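Local atomic coordinates of CocE/NonD family hydrolase (Staphylococcus aureus subsp. aureus COL, PDB entry 3III), a protein that probably hydrolyses ester or amide bonds as a CocE/NonD-family member of the alpha/beta-hydrolase clan, its natural substrate not being established. Residues E37-K42 with I58-K63; T264-S269 with K290-H295; S377-A382 with G548-Q553; R458-E463 with E481-Q486. All coordinates share one frame; numbering follows the deposited sequence.

Interaction 1 of 4, residues E37-K42 with I58-K63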
loop_
_atom_site.group_PDB
_atom_site.type_symbol
_atom_site.label_atom_id
_atom_site.label_comp_id
_atom_site.label_asym_id
_atom_site.label_seq_id
_atom_site.Cartn_x
_atom_site.Cartn_y
_atom_site.Cartn_z
ATOM N N GLU A 37 3.567 -32.301 -9.192
ATOM C CA GLU A 37 4.904 -32.751 -8.793
ATOM C C GLU A 37 5.983 -31.714 -9.145
ATOM O O GLU A 37 5.991 -31.146 -10.209
ATOM C CB GLU A 37 5.282 -34.047 -9.550
ATOM C CG GLU A 37 4.317 -35.192 -9.476
ATOM C CD GLU A 37 4.473 -36.243 -10.634
ATOM O OE1 GLU A 37 3.703 -36.194 -11.662
ATOM O OE2 GLU A 37 5.344 -37.134 -10.482
HETATM N N MSE A 38 6.903 -31.508 -8.226
HETATM C CA MSE A 38 7.983 -30.633 -8.406
HETATM C C MSE A 38 8.999 -30.973 -7.346
HETATM O O MSE A 38 8.735 -31.812 -6.469
HETATM C CB MSE A 38 7.527 -29.179 -8.282
HETATM C CG MSE A 38 7.062 -28.776 -6.905
HETATM SE SE MSE A 38 6.304 -26.924 -7.027
HETATM C CE MSE A 38 4.615 -27.327 -8.106
ATOM N N ILE A 39 10.135 -30.290 -7.429
ATOM C CA ILE A 39 11.174 -30.328 -6.425
ATOM C C ILE A 39 11.066 -29.129 -5.498
ATOM O O ILE A 39 10.831 -28.008 -5.928
ATOM C CB ILE A 39 12.555 -30.366 -7.083
ATOM C CG1 ILE A 39 12.801 -31.747 -7.691
ATOM C CG2 ILE A 39 13.643 -29.960 -6.092
ATOM C CD1 ILE A 39 14.080 -31.828 -8.561
HETATM N N MSE A 40 11.183 -29.369 -4.197
HETATM C CA MSE A 40 11.404 -28.313 -3.230
HETATM C C MSE A 40 12.724 -28.575 -2.478
HETATM O O MSE A 40 12.909 -29.645 -1.826
HETATM C CB MSE A 40 10.231 -28.236 -2.250
HETATM C CG MSE A 40 10.389 -27.100 -1.232
HETATM SE SE MSE A 40 9.247 -27.415 0.329
HETATM C CE MSE A 40 9.585 -25.704 1.267
ATOM N N GLU A 41 13.642 -27.629 -2.592
ATOM C CA GLU A 41 14.862 -27.621 -1.795
ATOM C C GLU A 41 14.558 -26.745 -0.617
ATOM O O GLU A 41 14.197 -25.570 -0.767
ATOM C CB GLU A 41 16.068 -27.062 -2.587
ATOM C CG GLU A 41 16.300 -27.770 -3.884
ATOM C CD GLU A 41 17.641 -27.422 -4.587
ATOM O OE1 GLU A 41 18.598 -26.938 -3.924
ATOM O OE2 GLU A 41 17.707 -27.685 -5.808
ATOM N N LYS A 42 14.589 -27.339 0.562
ATOM C CA LYS A 42 14.254 -26.630 1.761
ATOM C C LYS A 42 15.507 -26.297 2.573
ATOM O O LYS A 42 16.394 -27.163 2.788
ATOM C CB LYS A 42 13.293 -27.465 2.593
ATOM C CG LYS A 42 12.839 -26.790 3.846
ATOM C CD LYS A 42 11.810 -27.596 4.596
ATOM C CE LYS A 42 11.518 -26.874 5.902
ATOM N NZ LYS A 42 10.445 -27.536 6.633
ATOM N N ILE A 58 13.603 -23.279 -2.463
ATOM C CA ILE A 58 13.551 -23.233 -3.908
ATOM C C ILE A 58 12.547 -24.275 -4.422
ATOM O O ILE A 58 12.694 -25.459 -4.166
ATOM C CB ILE A 58 14.915 -23.612 -4.540
ATOM C CG1 ILE A 58 16.068 -22.714 -4.055
ATOM C CG2 ILE A 58 14.826 -23.619 -6.097
ATOM C CD1 ILE A 58 17.516 -23.304 -4.356
ATOM N N PHE A 59 11.533 -23.832 -5.156
ATOM C CA PHE A 59 10.601 -24.742 -5.806
ATOM C C PHE A 59 10.898 -24.694 -7.285
ATOM O O PHE A 59 10.923 -23.587 -7.880
ATOM C CB PHE A 59 9.184 -24.229 -5.602
ATOM C CG PHE A 59 8.711 -24.249 -4.154
ATOM C CD1 PHE A 59 8.016 -25.318 -3.678
ATOM C CD2 PHE A 59 9.000 -23.184 -3.287
ATOM C CE1 PHE A 59 7.582 -25.338 -2.344
ATOM C CE2 PHE A 59 8.575 -23.168 -1.985
ATOM C CZ PHE A 59 7.857 -24.242 -1.502
ATOM N N ARG A 60 11.121 -25.858 -7.872
ATOM C CA ARG A 60 11.490 -25.937 -9.266
ATOM C C ARG A 60 10.979 -27.177 -9.961
ATOM O O ARG A 60 10.689 -28.175 -9.317
ATOM C CB ARG A 60 12.996 -25.785 -9.415
ATOM C CG ARG A 60 13.825 -26.762 -8.624
ATOM C CD ARG A 60 15.329 -26.456 -8.754
ATOM N NE ARG A 60 16.121 -27.534 -8.144
ATOM C CZ ARG A 60 16.415 -28.681 -8.750
ATOM N NH1 ARG A 60 16.022 -28.930 -9.982
ATOM N NH2 ARG A 60 17.092 -29.615 -8.102
ATOM N N PRO A 61 10.855 -27.107 -11.291
ATOM C CA PRO A 61 10.418 -28.264 -12.021
ATOM C C PRO A 61 11.360 -29.452 -11.826
ATOM O O PRO A 61 12.582 -29.305 -11.681
ATOM C CB PRO A 61 10.401 -27.782 -13.460
ATOM C CG PRO A 61 10.306 -26.338 -13.372
ATOM C CD PRO A 61 11.092 -25.973 -12.187
ATOM N N ASN A 62 10.764 -30.633 -11.699
ATOM C CA ASN A 62 11.516 -31.857 -11.602
ATOM C C ASN A 62 11.990 -32.289 -12.987
ATOM O O ASN A 62 11.532 -33.305 -13.530
ATOM C CB ASN A 62 10.633 -32.957 -10.949
ATOM C CG ASN A 62 11.368 -34.221 -10.732
ATOM O OD1 ASN A 62 12.604 -34.209 -10.630
ATOM N ND2 ASN A 62 10.637 -35.347 -10.689
ATOM N N LYS A 63 12.923 -31.515 -13.534
ATOM C CA LYS A 63 13.567 -31.813 -14.765
ATOM C C LYS A 63 14.802 -30.938 -14.866
ATOM O O LYS A 63 14.907 -29.893 -14.204
ATOM C CB LYS A 63 12.619 -31.604 -15.967
ATOM C CG LYS A 63 11.939 -30.273 -16.011
ATOM C CD LYS A 63 11.055 -30.090 -17.250
ATOM C CE LYS A 63 9.993 -29.068 -17.020
ATOM N NZ LYS A 63 9.409 -28.565 -18.240
HETATM O O HOH W 1 7.796 -30.945 -12.119
#
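Glu41 OE2 is gripped side-on by two nitrogens of Arg60, NE at 2.8 Å and NH2 at 3.1 Å from OE2. Both bonds of this salt bridge fall on the anti side of the carboxylate and arrive from opposite faces of its plane. Glu41 OE2 and CD lie near the guanidinium plane, at its edge, but the carboxylate plane stands 82° from it. Ile39 covers one guanidinium face, with CD1 3.8 Å from Arg60 NH2; its CD1 also comes within 3.5 Å of Asn62 OD1. Arg60 CG lies between the backbone N and the carbonyl carbon (chi1 56°), and from there the extended chain runs alongside Ile39, both pointing the same way, and brings NE to the carboxylate. The segments belong to the antiparallel hairpin of strands 36-47 and 53-60, with Ile39-Arg60 and Glu41-Ile58 as hydrogen-bonded pairs and Met40-Phe59 as the non-hydrogen-bonded pair between them. On the face bearing Met40 and Phe59, the selenomethionine Met40 lays CG over the Phe59 ring toward its rim, 3.5 Å from CE1, a CH-pi contact, while its SE approaches obliquely. Selenomethionine Met38 adds a second oblique Met-aromatic contact, its SE 4.1 Å from Phe59 CD1. A water accepts from Asn62 N and donates to Glu37 O.

Interaction 2 of 4, residues T264-S269 with K290-H295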
loop_
_atom_site.group_PDB
_atom_site.type_symbol
_atom_site.label_atom_id
_atom_site.label_comp_id
_atom_site.label_asym_id
_atom_site.label_seq_id
_atom_site.Cartn_x
_atom_site.Cartn_y
_atom_site.Cartn_z
ATOM N N THR A 264 2.995 -2.338 -11.267
ATOM C CA THR A 264 2.561 -1.936 -9.960
ATOM C C THR A 264 1.111 -2.213 -9.755
ATOM O O THR A 264 0.287 -1.951 -10.668
ATOM C CB THR A 264 2.763 -0.416 -9.798
ATOM O OG1 THR A 264 4.144 -0.120 -10.066
ATOM C CG2 THR A 264 2.357 0.061 -8.365
ATOM N N CYS A 265 0.741 -2.721 -8.583
ATOM C CA CYS A 265 -0.676 -2.645 -8.200
ATOM C C CYS A 265 -0.784 -1.657 -7.050
ATOM O O CYS A 265 -0.003 -1.727 -6.084
ATOM C CB CYS A 265 -1.249 -4.006 -7.810
ATOM S SG CYS A 265 -2.896 -3.846 -7.139
ATOM N N ALA A 266 -1.729 -0.729 -7.189
ATOM C CA ALA A 266 -2.247 0.145 -6.123
ATOM C C ALA A 266 -3.729 -0.144 -5.899
ATOM O O ALA A 266 -4.416 -0.633 -6.807
ATOM C CB ALA A 266 -2.084 1.635 -6.489
ATOM N N SER A 267 -4.243 0.195 -4.723
ATOM C CA SER A 267 -5.646 -0.036 -4.449
ATOM C C SER A 267 -6.219 1.178 -3.756
ATOM O O SER A 267 -5.611 1.717 -2.846
ATOM C CB SER A 267 -5.841 -1.263 -3.587
ATOM O OG SER A 267 -7.209 -1.531 -3.363
ATOM N N TRP A 268 -7.415 1.582 -4.172
ATOM C CA TRP A 268 -8.167 2.581 -3.444
ATOM C C TRP A 268 -8.496 2.119 -1.994
ATOM O O TRP A 268 -8.845 2.949 -1.161
ATOM C CB TRP A 268 -9.479 2.879 -4.155
ATOM C CG TRP A 268 -9.413 3.081 -5.614
ATOM C CD1 TRP A 268 -10.206 2.489 -6.540
ATOM C CD2 TRP A 268 -8.587 4.025 -6.328
ATOM N NE1 TRP A 268 -9.933 2.996 -7.789
ATOM C CE2 TRP A 268 -8.935 3.931 -7.690
ATOM C CE3 TRP A 268 -7.586 4.925 -5.949
ATOM C CZ2 TRP A 268 -8.348 4.726 -8.673
ATOM C CZ3 TRP A 268 -6.990 5.727 -6.936
ATOM C CH2 TRP A 268 -7.394 5.622 -8.284
ATOM N N SER A 269 -8.433 0.828 -1.722
ATOM C CA SER A 269 -8.895 0.227 -0.453
ATOM C C SER A 269 -7.816 0.152 0.700
ATOM O O SER A 269 -8.084 -0.406 1.785
ATOM C CB SER A 269 -9.330 -1.195 -0.731
ATOM O OG SER A 269 -10.082 -1.318 -1.961
ATOM N N LYS A 290 6.744 0.606 -17.719
ATOM C CA LYS A 290 6.023 0.494 -16.467
ATOM C C LYS A 290 4.512 0.566 -16.671
ATOM O O LYS A 290 4.030 1.269 -17.568
ATOM C CB LYS A 290 6.521 1.537 -15.488
ATOM C CG LYS A 290 6.392 2.989 -15.930
ATOM C CD LYS A 290 6.704 3.942 -14.735
ATOM C CE LYS A 290 6.634 5.385 -15.138
ATOM N NZ LYS A 290 7.074 6.347 -14.016
ATOM N N TRP A 291 3.796 -0.190 -15.840
ATOM C CA TRP A 291 2.343 -0.291 -15.893
ATOM C C TRP A 291 1.783 -0.223 -14.504
ATOM O O TRP A 291 2.402 -0.698 -13.548
ATOM C CB TRP A 291 1.937 -1.631 -16.540
ATOM C CG TRP A 291 2.252 -1.655 -18.010
ATOM C CD1 TRP A 291 1.403 -1.339 -19.042
ATOM C CD2 TRP A 291 3.509 -1.976 -18.620
ATOM N NE1 TRP A 291 2.064 -1.424 -20.233
ATOM C CE2 TRP A 291 3.361 -1.799 -19.999
ATOM C CE3 TRP A 291 4.756 -2.366 -18.123
ATOM C CZ2 TRP A 291 4.401 -2.046 -20.912
ATOM C CZ3 TRP A 291 5.803 -2.615 -19.060
ATOM C CH2 TRP A 291 5.607 -2.440 -20.411
ATOM N N LEU A 292 0.567 0.274 -14.397
ATOM C CA LEU A 292 -0.112 0.371 -13.122
ATOM C C LEU A 292 -1.512 -0.232 -13.237
ATOM O O LEU A 292 -2.258 0.035 -14.212
ATOM C CB LEU A 292 -0.211 1.865 -12.721
ATOM C CG LEU A 292 -1.074 2.248 -11.530
ATOM C CD1 LEU A 292 -0.464 1.658 -10.280
ATOM C CD2 LEU A 292 -1.212 3.831 -11.421
ATOM N N TYR A 293 -1.885 -1.028 -12.248
ATOM C CA TYR A 293 -3.245 -1.565 -12.167
ATOM C C TYR A 293 -3.836 -1.125 -10.819
ATOM O O TYR A 293 -3.220 -1.379 -9.782
ATOM C CB TYR A 293 -3.172 -3.075 -12.225
ATOM C CG TYR A 293 -4.463 -3.807 -11.969
ATOM C CD1 TYR A 293 -5.490 -3.755 -12.870
ATOM C CD2 TYR A 293 -4.649 -4.524 -10.793
ATOM C CE1 TYR A 293 -6.714 -4.383 -12.608
ATOM C CE2 TYR A 293 -5.835 -5.194 -10.538
ATOM C CZ TYR A 293 -6.853 -5.128 -11.432
ATOM O OH TYR A 293 -8.032 -5.738 -11.133
ATOM N N VAL A 294 -4.995 -0.474 -10.843
ATOM C CA VAL A 294 -5.680 0.009 -9.630
ATOM C C VAL A 294 -7.060 -0.592 -9.500
ATOM O O VAL A 294 -7.898 -0.450 -10.386
ATOM C CB VAL A 294 -5.775 1.525 -9.542
ATOM C CG1 VAL A 294 -6.144 1.985 -8.110
ATOM C CG2 VAL A 294 -4.441 2.239 -9.995
ATOM N N HIS A 295 -7.344 -1.136 -8.325
ATOM C CA HIS A 295 -8.689 -1.631 -8.020
ATOM C C HIS A 295 -9.181 -1.120 -6.680
ATOM O O HIS A 295 -8.369 -0.685 -5.831
ATOM C CB HIS A 295 -8.685 -3.153 -8.038
ATOM C CG HIS A 295 -7.890 -3.778 -6.940
ATOM N ND1 HIS A 295 -8.391 -3.896 -5.659
ATOM C CD2 HIS A 295 -6.651 -4.304 -6.912
ATOM C CE1 HIS A 295 -7.482 -4.479 -4.895
ATOM N NE2 HIS A 295 -6.408 -4.721 -5.625
#
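Strands 262-267 and 290-295, joined through helix 275-284 in a beta-alpha-beta unit of the central alpha/beta-hydrolase sheet, pair in parallel here from Thr264-Leu292 to Ser267-His295. Backbone bonds alternate across the pair, starting with Thr264 N to Trp291 O at 2.9 Å and running through a weak one from His295 N to Ala266 O to Trp268 N on His295 O. At the strand ends His295 O accepts twice from opposite faces of its carbonyl plane: Ser267 OG (2.9 Å from His295 O) sits well above that plane, and Trp268 N is 3.0 Å from the same oxygen. Ser267 OG, anti to its backbone N (chi1 -177°), also accepts from Ser269 N in an ST turn. Ser267 CB rests over the His295 ring, toward its rim, and Cys265 SG nears that ring obliquely, 3.8 Å from CD2 of His295. On the face of Ala266 and Val294, Val294 CG1 presses on the Trp268 indole, over its centre and 3.4 Å from CE2, a close CH-pi contact; Trp268 NE1 bonds to Glu336 O. His295 ND1 is hydrogen-bonded to Arg297 N. Inside this buried contact the Ser267 hydroxyl and the Trp268 N-H together satisfy the last carbonyl of the strand.

Interaction 3 of 4, residues S377-A382 with G548-Q553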
loop_
_atom_site.group_PDB
_atom_site.type_symbol
_atom_site.label_atom_id
_atom_site.label_comp_id
_atom_site.label_asym_id
_atom_site.label_seq_id
_atom_site.Cartn_x
_atom_site.Cartn_y
_atom_site.Cartn_z
ATOM N N SER A 377 -17.629 35.149 -0.506
ATOM C CA SER A 377 -17.074 36.491 -0.454
ATOM C C SER A 377 -16.716 37.009 0.934
ATOM O O SER A 377 -15.816 37.855 1.051
ATOM C CB SER A 377 -18.073 37.440 -1.049
ATOM O OG SER A 377 -19.242 37.338 -0.273
ATOM N N SER A 378 -17.437 36.577 1.968
ATOM C CA SER A 378 -17.177 37.073 3.322
ATOM C C SER A 378 -16.788 35.990 4.389
ATOM O O SER A 378 -17.322 34.850 4.441
ATOM C CB SER A 378 -18.318 37.974 3.769
ATOM O OG SER A 378 -19.432 37.233 4.165
ATOM N N ALA A 379 -15.796 36.376 5.190
ATOM C CA ALA A 379 -15.107 35.494 6.121
ATOM C C ALA A 379 -16.061 35.149 7.255
ATOM O O ALA A 379 -16.674 36.036 7.834
ATOM C CB ALA A 379 -13.845 36.159 6.652
ATOM N N HIS A 380 -16.248 33.842 7.462
ATOM C CA HIS A 380 -16.996 33.280 8.588
ATOM C C HIS A 380 -16.252 32.128 9.182
ATOM O O HIS A 380 -15.342 31.624 8.580
ATOM C CB HIS A 380 -18.376 32.808 8.170
ATOM C CG HIS A 380 -19.257 33.952 7.855
ATOM N ND1 HIS A 380 -19.248 34.557 6.612
ATOM C CD2 HIS A 380 -20.047 34.719 8.650
ATOM C CE1 HIS A 380 -20.081 35.590 6.641
ATOM N NE2 HIS A 380 -20.577 35.701 7.862
ATOM N N VAL A 381 -16.644 31.744 10.389
ATOM C CA VAL A 381 -15.924 30.723 11.118
ATOM C C VAL A 381 -16.851 29.640 11.630
ATOM O O VAL A 381 -17.911 29.924 12.118
ATOM C CB VAL A 381 -15.102 31.337 12.230
ATOM C CG1 VAL A 381 -15.990 32.003 13.284
ATOM C CG2 VAL A 381 -14.155 30.283 12.824
ATOM N N ALA A 382 -16.440 28.387 11.486
ATOM C CA ALA A 382 -17.159 27.262 12.083
ATOM C C ALA A 382 -16.242 26.585 13.088
ATOM O O ALA A 382 -15.019 26.838 13.132
ATOM C CB ALA A 382 -17.573 26.280 11.044
ATOM N N GLY A 548 -13.942 35.125 1.944
ATOM C CA GLY A 548 -13.045 36.310 1.932
ATOM C C GLY A 548 -11.613 35.854 1.678
ATOM O O GLY A 548 -11.392 35.016 0.829
ATOM N N LYS A 549 -10.648 36.342 2.454
ATOM C CA LYS A 549 -9.261 35.859 2.344
ATOM C C LYS A 549 -9.079 34.397 2.729
ATOM O O LYS A 549 -8.056 33.796 2.407
ATOM C CB LYS A 549 -8.306 36.715 3.188
ATOM C CG LYS A 549 -8.522 36.647 4.717
ATOM C CD LYS A 549 -7.464 37.504 5.497
ATOM C CE LYS A 549 -8.117 38.543 6.427
ATOM N NZ LYS A 549 -7.270 39.778 6.723
ATOM N N TYR A 550 -10.057 33.810 3.423
ATOM C CA TYR A 550 -9.909 32.428 3.900
ATOM C C TYR A 550 -10.450 31.474 2.837
ATOM O O TYR A 550 -11.515 30.921 3.020
ATOM C CB TYR A 550 -10.663 32.233 5.232
ATOM C CG TYR A 550 -10.183 33.162 6.289
ATOM C CD1 TYR A 550 -8.841 33.199 6.632
ATOM C CD2 TYR A 550 -11.050 34.038 6.934
ATOM C CE1 TYR A 550 -8.367 34.069 7.601
ATOM C CE2 TYR A 550 -10.584 34.923 7.897
ATOM C CZ TYR A 550 -9.219 34.909 8.221
ATOM O OH TYR A 550 -8.669 35.745 9.153
ATOM N N ASP A 551 -9.697 31.291 1.759
ATOM C CA ASP A 551 -10.163 30.531 0.575
ATOM C C ASP A 551 -10.067 29.026 0.777
ATOM O O ASP A 551 -9.472 28.299 -0.006
ATOM C CB ASP A 551 -9.413 30.977 -0.690
ATOM C CG ASP A 551 -7.909 30.670 -0.642
ATOM O OD1 ASP A 551 -7.332 30.411 0.444
ATOM O OD2 ASP A 551 -7.305 30.665 -1.726
ATOM N N SER A 552 -10.693 28.555 1.839
ATOM C CA SER A 552 -10.817 27.141 2.097
ATOM C C SER A 552 -11.551 26.510 0.916
ATOM O O SER A 552 -12.582 26.993 0.494
ATOM C CB SER A 552 -11.591 26.935 3.396
ATOM O OG SER A 552 -10.826 27.469 4.447
ATOM N N GLN A 553 -10.994 25.444 0.379
ATOM C CA GLN A 553 -11.538 24.811 -0.827
ATOM C C GLN A 553 -11.034 23.386 -0.913
ATOM O O GLN A 553 -9.992 23.081 -0.316
ATOM C CB GLN A 553 -11.037 25.576 -2.035
ATOM C CG GLN A 553 -9.513 25.602 -2.133
ATOM C CD GLN A 553 -9.051 26.519 -3.215
ATOM O OE1 GLN A 553 -8.923 26.112 -4.388
ATOM N NE2 GLN A 553 -8.797 27.763 -2.857
#
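Apolar contact between Ala379 and Tyr550 is confined to one methyl group and one ring edge. Ala379 CB lies near the plane of the phenol ring, 3.5 Å from Tyr550 CD2 and 3.7 Å from Tyr550 CE2. The other part of the interface is backbone against backbone. Ser377 O meets Gly548 CA at 3.3 Å in a CA-H...O contact that is rather bent (120° at the hydrogen), and no conventional hydrogen bond crosses between the segments: Gly548 N is 3.4 Å from Ser377 O, but the angle is poor. Gly548 has a positive phi, 62°, and it is its CA that packs against Ser377 O.

Hydrogen bonds are found within each segment instead. His380 ND1 donates to Ser378 O over 2.9 Å from well above the carbonyl plane. In the partner, Ser552 N bonds to Tyr550 O at 2.8 Å, and Tyr550 and Asp551 centre successive inverse gamma turns. Gln553 NE2 donates to Asp551 O in a straight bond.

Around the aromatic ring, Lys549 CG stands over the centre of one face of Tyr550, and Trp414 meets the ring edge-to-face. Strand 380-385 pairs antiparallel with strand 541-546: a surface contact between the loop leading into strand 380-385 and the loop connecting strands 541-546 and 553-559 in the all-beta C-terminal domain, consistent with the jelly-roll of CocE-type hydrolases.

Interaction 4 of 4, residues R458-E463 with E481-Q486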
loop_
_atom_site.group_PDB
_atom_site.type_symbol
_atom_site.label_atom_id
_atom_site.label_comp_id
_atom_site.label_asym_id
_atom_site.label_seq_id
_atom_site.Cartn_x
_atom_site.Cartn_y
_atom_site.Cartn_z
ATOM N N ARG A 458 -1.155 17.037 11.145
ATOM C CA ARG A 458 -0.827 17.756 12.369
ATOM C C ARG A 458 -0.372 19.147 11.912
ATOM O O ARG A 458 0.546 19.324 11.078
ATOM C CB ARG A 458 0.221 16.982 13.162
ATOM C CG ARG A 458 0.682 17.677 14.458
ATOM C CD ARG A 458 1.420 16.709 15.355
ATOM N NE ARG A 458 0.492 15.793 16.009
ATOM C CZ ARG A 458 0.833 14.845 16.861
ATOM N NH1 ARG A 458 2.092 14.640 17.199
ATOM N NH2 ARG A 458 -0.106 14.076 17.371
ATOM N N VAL A 459 -1.094 20.154 12.380
ATOM C CA VAL A 459 -0.947 21.507 11.832
ATOM C C VAL A 459 0.448 22.108 12.069
ATOM O O VAL A 459 0.950 22.862 11.244
ATOM C CB VAL A 459 -2.142 22.402 12.314
ATOM C CG1 VAL A 459 -1.955 23.888 11.962
ATOM C CG2 VAL A 459 -3.457 21.829 11.716
ATOM N N SER A 460 1.113 21.757 13.166
ATOM C CA SER A 460 2.518 22.183 13.338
ATOM C C SER A 460 3.450 21.625 12.219
ATOM O O SER A 460 4.526 22.162 11.977
ATOM C CB SER A 460 3.067 21.809 14.711
ATOM O OG SER A 460 3.169 20.422 14.827
ATOM N N HIS A 461 2.979 20.617 11.492
ATOM C CA HIS A 461 3.718 20.044 10.353
ATOM C C HIS A 461 3.265 20.542 8.986
ATOM O O HIS A 461 3.595 19.941 7.943
ATOM C CB HIS A 461 3.546 18.528 10.402
ATOM C CG HIS A 461 4.273 17.884 11.538
ATOM N ND1 HIS A 461 5.056 16.747 11.388
ATOM C CD2 HIS A 461 4.365 18.236 12.839
ATOM C CE1 HIS A 461 5.567 16.414 12.560
ATOM N NE2 HIS A 461 5.171 17.306 13.459
ATOM N N ARG A 462 2.497 21.614 8.961
ATOM C CA ARG A 462 1.877 22.085 7.703
ATOM C C ARG A 462 2.807 22.612 6.597
ATOM O O ARG A 462 2.358 22.865 5.461
ATOM C CB ARG A 462 0.888 23.227 8.020
ATOM C CG ARG A 462 1.559 24.481 8.536
ATOM C CD ARG A 462 0.501 25.489 9.076
ATOM N NE ARG A 462 1.124 26.685 9.680
ATOM C CZ ARG A 462 1.654 26.751 10.903
ATOM N NH1 ARG A 462 1.658 25.710 11.730
ATOM N NH2 ARG A 462 2.183 27.877 11.301
ATOM N N GLU A 463 4.044 22.908 6.918
ATOM C CA GLU A 463 4.878 23.638 5.954
ATOM C C GLU A 463 5.116 22.775 4.705
ATOM O O GLU A 463 5.576 21.627 4.792
ATOM C CB GLU A 463 6.254 24.004 6.557
ATOM C CG GLU A 463 7.152 24.820 5.537
ATOM C CD GLU A 463 8.604 25.052 5.997
ATOM O OE1 GLU A 463 9.098 24.326 6.881
ATOM O OE2 GLU A 463 9.279 25.924 5.417
ATOM N N GLU A 481 8.672 21.823 13.443
ATOM C CA GLU A 481 7.298 22.098 13.949
ATOM C C GLU A 481 7.027 23.572 14.044
ATOM O O GLU A 481 7.781 24.313 14.615
ATOM C CB GLU A 481 7.038 21.398 15.321
ATOM C CG GLU A 481 7.171 19.862 15.156
ATOM C CD GLU A 481 6.582 18.966 16.229
ATOM O OE1 GLU A 481 6.586 19.331 17.429
ATOM O OE2 GLU A 481 6.173 17.829 15.837
ATOM N N LEU A 482 5.924 24.004 13.483
ATOM C CA LEU A 482 5.516 25.380 13.589
ATOM C C LEU A 482 4.337 25.440 14.556
ATOM O O LEU A 482 3.185 25.367 14.138
ATOM C CB LEU A 482 5.131 25.952 12.222
ATOM C CG LEU A 482 6.353 26.119 11.284
ATOM C CD1 LEU A 482 5.907 26.584 9.866
ATOM C CD2 LEU A 482 7.437 27.003 11.909
ATOM N N LYS A 483 4.620 25.560 15.857
ATOM C CA LYS A 483 3.544 25.495 16.855
ATOM C C LYS A 483 2.707 26.765 16.768
ATOM O O LYS A 483 3.133 27.812 16.235
ATOM C CB LYS A 483 4.090 25.206 18.277
ATOM C CG LYS A 483 4.718 23.751 18.483
ATOM C CD LYS A 483 3.651 22.599 18.448
ATOM C CE LYS A 483 4.187 21.260 19.021
ATOM N NZ LYS A 483 3.278 20.037 18.855
ATOM N N LEU A 484 1.502 26.702 17.282
ATOM C CA LEU A 484 0.583 27.835 17.110
ATOM C C LEU A 484 0.437 28.682 18.372
ATOM O O LEU A 484 0.574 28.167 19.471
ATOM C CB LEU A 484 -0.809 27.329 16.718
ATOM C CG LEU A 484 -0.992 26.482 15.459
ATOM C CD1 LEU A 484 -2.295 25.631 15.523
ATOM C CD2 LEU A 484 -0.928 27.313 14.200
ATOM N N SER A 485 0.129 29.966 18.181
ATOM C CA SER A 485 -0.345 30.873 19.246
ATOM C C SER A 485 -1.871 30.905 19.338
ATOM O O SER A 485 -2.588 30.568 18.379
ATOM C CB SER A 485 0.134 32.296 19.010
ATOM O OG SER A 485 1.531 32.345 18.932
ATOM N N GLN A 486 -2.388 31.308 20.494
ATOM C CA GLN A 486 -3.843 31.450 20.607
ATOM C C GLN A 486 -4.401 32.285 19.471
ATOM O O GLN A 486 -3.934 33.402 19.196
ATOM C CB GLN A 486 -4.269 32.070 21.942
ATOM C CG GLN A 486 -4.050 31.123 23.083
ATOM C CD GLN A 486 -4.606 31.621 24.367
ATOM O OE1 GLN A 486 -5.626 32.332 24.403
ATOM N NE2 GLN A 486 -3.924 31.290 25.450
HETATM O O HOH W 2 4.742 16.030 16.710
HETATM O O HOH W 3 3.061 28.995 13.850
#
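Ser460 and Leu482 bring the backbones within one hydrogen bond, Leu482 N donating to Ser460 O at 2.8 Å, beside the 3-10 turn at Val459-Ser460. Arg462 curls back over this turn: its NH1 donates to Leu482 O (2.9 Å) across the contact, on a lone pair, and to Val459 O (3.0 Å) within its own segment, where Arg462 N reaches the same oxygen from the other face. Leu482 CD1 and Leu484 CD2 lie over opposite faces of the guanidinium, and a water joins Arg462 NH2 to Lys483 O. His461 NE2 donates to Glu481 OE2 at 2.6 Å, the carboxylate oxygen lying near the ring plane while the two planes are turned 62° apart. The short bond and a second one from a water linked to Arg458 NH1 would probably stabilise the negative charge on Glu481. On the other side of the ring, His461 ND1 is hydrogen-bonded to His478 ND1. Lys483 NZ pairs with Asp422, which also bonds Ser460 OG. Val459 CG1 meets Leu484 CD1 at 4.0 Å, near Val490. Together these contacts join the start of the long irregular loop between strands 447-458 and 490-503 of the C-terminal beta domain to a part near its end.

From the N terminus, interaction 1 closes the short hairpin loop between strands 36-47 and 53-60, on one flank of the large mixed sheet. Interaction 2 follows in series and closes a beta-alpha-beta unit deeper in the same sheet, with centres about 32 Å apart. The chain then enters the C-terminal domain, where interaction 3 opens at 377-382 and closes only at 548-553, joining parts of the sequence 166 residues apart. Interaction 4 is nested within that span, closing the loop between strands 447-458 and 490-503; its centre is about 20 Å from that of interaction 3. None touches another, and interactions 3 and 4 lie across the chain's centre from interaction 1.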